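Local coordinates for protein endoglucanase (Clostridium thermocellum, PDB 2E4T) that probably hydrolyses internal beta-1,4-glucosidic bonds of cellulose and xyloglucan through the family 44 TIM-barrel catalytic domain of a larger multidomain enzyme, at residues F139-P144 / Y155-E160. Residues are numbered along the deposited sequence; the frame is centred on the assembly and turned at random.
Sequences FEKGAP and YVYMDE. With CA (calcium ion), chain C.
Lys-141 lies across Tyr-157, its CG over the centre of the ring, 3.8 Å from the centroid and 8° off the normal, a CH-pi contact. With CG anti to the backbone N (chi1 -172°), CB and CG lie over that face; the extended chain then leaves the ring and takes Lys-141 NZ to Glu-160 OE2, a 2.7 Å salt bridge on the syn side but 31° out of the carboxylate plane. Lys-141 NZ also donates to Pro-144 O within the loop (2.8 Å), while Ser-146 N gives Glu-160 OE2 a second donor. One residue earlier on the helix, Asp-159 grips the loop twice: Asp-159 N donates to Phe-139 O (3.0 Å), and Asp-159 OD1, met syn and somewhat out of plane, accepts from Lys-141 N at 2.9 Å. The close-packed part continues at Met-158, whose CG sits at the edge of the Phe-139 ring, 3.9 Å from Phe-139 CD1; both side chains pack on Leu-214 of helix 204-221. By contrast, Gly-142 to Pro-144 is looser and exposed; there a water bridges Gly-142 N to Asp-159 OD2. The loop after strand 134-138 is thus tied to the first turn of helix 158-169, just past Tyr-155, whose O binds calcium. Glu-160, paired with an ammonium and a backbone N-H, and Asp-159, with a backbone N-H and a water as donors, are both probably ionised.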
loop_
_atom_site.group_PDB
_atom_site.type_symbol
_atom_site.label_atom_id
_atom_site.label_comp_id
_atom_site.label_asym_id
_atom_site.label_seq_id
_atom_site.Cartn_x
_atom_site.Cartn_y
_atom_site.Cartn_z
ATOM N N PHE A 139 -13.337 6.930 21.160
ATOM C CA PHE A 139 -12.241 5.992 21.045
ATOM C C PHE A 139 -12.132 5.053 22.248
ATOM O O PHE A 139 -11.776 3.885 22.069
ATOM C CB PHE A 139 -10.936 6.742 20.792
ATOM C CG PHE A 139 -11.003 7.577 19.524
ATOM C CD1 PHE A 139 -11.625 7.120 18.367
ATOM C CD2 PHE A 139 -10.375 8.819 19.492
ATOM C CE1 PHE A 139 -11.627 7.900 17.188
ATOM C CE2 PHE A 139 -10.388 9.576 18.334
ATOM C CZ PHE A 139 -11.025 9.121 17.217
ATOM N N GLU A 140 -12.417 5.595 23.444
ATOM C CA GLU A 140 -12.344 4.814 24.688
ATOM C C GLU A 140 -13.723 4.715 25.312
ATOM O O GLU A 140 -14.344 5.729 25.647
ATOM C CB GLU A 140 -11.422 5.409 25.714
ATOM C CG GLU A 140 -10.031 5.232 25.265
ATOM C CD GLU A 140 -8.950 5.585 26.296
ATOM O OE1 GLU A 140 -9.205 5.406 27.519
ATOM O OE2 GLU A 140 -7.793 5.928 25.915
ATOM N N LYS A 141 -14.184 3.488 25.548
ATOM C CA LYS A 141 -15.485 3.301 26.213
ATOM C C LYS A 141 -15.493 3.818 27.650
ATOM O O LYS A 141 -16.499 4.391 28.097
ATOM C CB LYS A 141 -15.866 1.835 26.158
ATOM C CG LYS A 141 -17.286 1.555 26.655
ATOM C CD LYS A 141 -17.665 0.131 26.514
ATOM C CE LYS A 141 -19.140 -0.128 26.839
ATOM N NZ LYS A 141 -19.484 -1.553 26.853
ATOM N N GLY A 142 -14.400 3.572 28.378
ATOM C CA GLY A 142 -14.332 3.966 29.813
ATOM C C GLY A 142 -15.355 3.287 30.689
ATOM O O GLY A 142 -15.709 3.784 31.754
ATOM N N ALA A 143 -15.804 2.143 30.305
ATOM C CA ALA A 143 -16.652 1.224 31.057
ATOM C C ALA A 143 -16.322 -0.145 30.492
ATOM O O ALA A 143 -15.718 -0.262 29.417
ATOM C CB ALA A 143 -18.133 1.538 30.890
ATOM N N PRO A 144 -16.715 -1.219 31.184
ATOM C CA PRO A 144 -16.281 -2.541 30.734
ATOM C C PRO A 144 -16.760 -2.866 29.330
ATOM O O PRO A 144 -17.906 -2.584 28.964
ATOM C CB PRO A 144 -16.895 -3.471 31.795
ATOM C CG PRO A 144 -16.990 -2.609 33.043
ATOM C CD PRO A 144 -17.375 -1.264 32.519
ATOM N N TYR A 155 -23.620 5.718 20.818
ATOM C CA TYR A 155 -22.174 5.722 20.689
ATOM C C TYR A 155 -21.669 4.409 20.154
ATOM O O TYR A 155 -22.240 3.373 20.395
ATOM C CB TYR A 155 -21.488 5.942 22.063
ATOM C CG TYR A 155 -21.934 7.253 22.650
ATOM C CD1 TYR A 155 -21.442 8.441 22.134
ATOM C CD2 TYR A 155 -22.880 7.320 23.675
ATOM C CE1 TYR A 155 -21.924 9.657 22.543
ATOM C CE2 TYR A 155 -23.346 8.563 24.140
ATOM C CZ TYR A 155 -22.873 9.706 23.557
ATOM O OH TYR A 155 -23.373 10.878 24.046
ATOM N N VAL A 156 -20.518 4.497 19.446
ATOM C CA VAL A 156 -19.784 3.303 19.007
ATOM C C VAL A 156 -18.335 3.492 19.469
ATOM O O VAL A 156 -17.774 4.576 19.289
ATOM C CB VAL A 156 -19.883 3.173 17.478
ATOM C CG1 VAL A 156 -19.039 2.085 16.956
ATOM C CG2 VAL A 156 -21.376 2.932 17.059
ATOM N N TYR A 157 -17.762 2.454 20.078
ATOM C CA TYR A 157 -16.480 2.599 20.750
ATOM C C TYR A 157 -15.375 1.828 19.984
ATOM O O TYR A 157 -15.501 0.618 19.748
ATOM C CB TYR A 157 -16.563 2.050 22.185
ATOM C CG TYR A 157 -17.588 2.817 22.987
ATOM C CD1 TYR A 157 -17.300 4.075 23.465
ATOM C CD2 TYR A 157 -18.856 2.284 23.254
ATOM C CE1 TYR A 157 -18.228 4.796 24.206
ATOM C CE2 TYR A 157 -19.806 3.019 23.974
ATOM C CZ TYR A 157 -19.456 4.280 24.465
ATOM O OH TYR A 157 -20.359 5.038 25.179
ATOM N N MET A 158 -14.313 2.543 19.632
ATOM C CA MET A 158 -13.235 1.879 18.886
ATOM C C MET A 158 -12.466 0.860 19.708
ATOM O O MET A 158 -12.108 -0.204 19.174
ATOM C CB MET A 158 -12.278 2.889 18.233
ATOM C CG MET A 158 -12.916 3.701 17.119
ATOM S SD MET A 158 -13.531 2.683 15.757
ATOM C CE MET A 158 -15.278 2.616 16.124
ATOM N N ASP A 159 -12.166 1.166 20.969
ATOM C CA ASP A 159 -11.437 0.181 21.748
ATOM C C ASP A 159 -12.281 -1.103 21.948
ATOM O O ASP A 159 -11.717 -2.192 21.987
ATOM C CB ASP A 159 -10.860 0.762 23.045
ATOM C CG ASP A 159 -11.869 1.330 24.022
ATOM O OD1 ASP A 159 -13.079 1.435 23.765
ATOM O OD2 ASP A 159 -11.335 1.715 25.139
ATOM N N GLU A 160 -13.609 -0.965 22.069
ATOM C CA GLU A 160 -14.462 -2.116 22.215
ATOM C C GLU A 160 -14.443 -2.980 20.932
ATOM O O GLU A 160 -14.451 -4.217 20.995
ATOM C CB GLU A 160 -15.875 -1.680 22.584
ATOM C CG GLU A 160 -16.754 -2.855 22.991
ATOM C CD GLU A 160 -18.084 -2.380 23.569
ATOM O OE1 GLU A 160 -18.796 -1.573 22.884
ATOM O OE2 GLU A 160 -18.420 -2.804 24.712
HETATM CA CA CA C . -23.488 1.425 20.609
HETATM O O HOH W 1 -19.157 4.431 28.305
HETATM O O HOH W 2 -12.242 1.917 27.654
HETATM O O HOH W 3 -22.380 1.070 22.684
HETATM O O HOH W 4 -25.066 2.488 19.164
#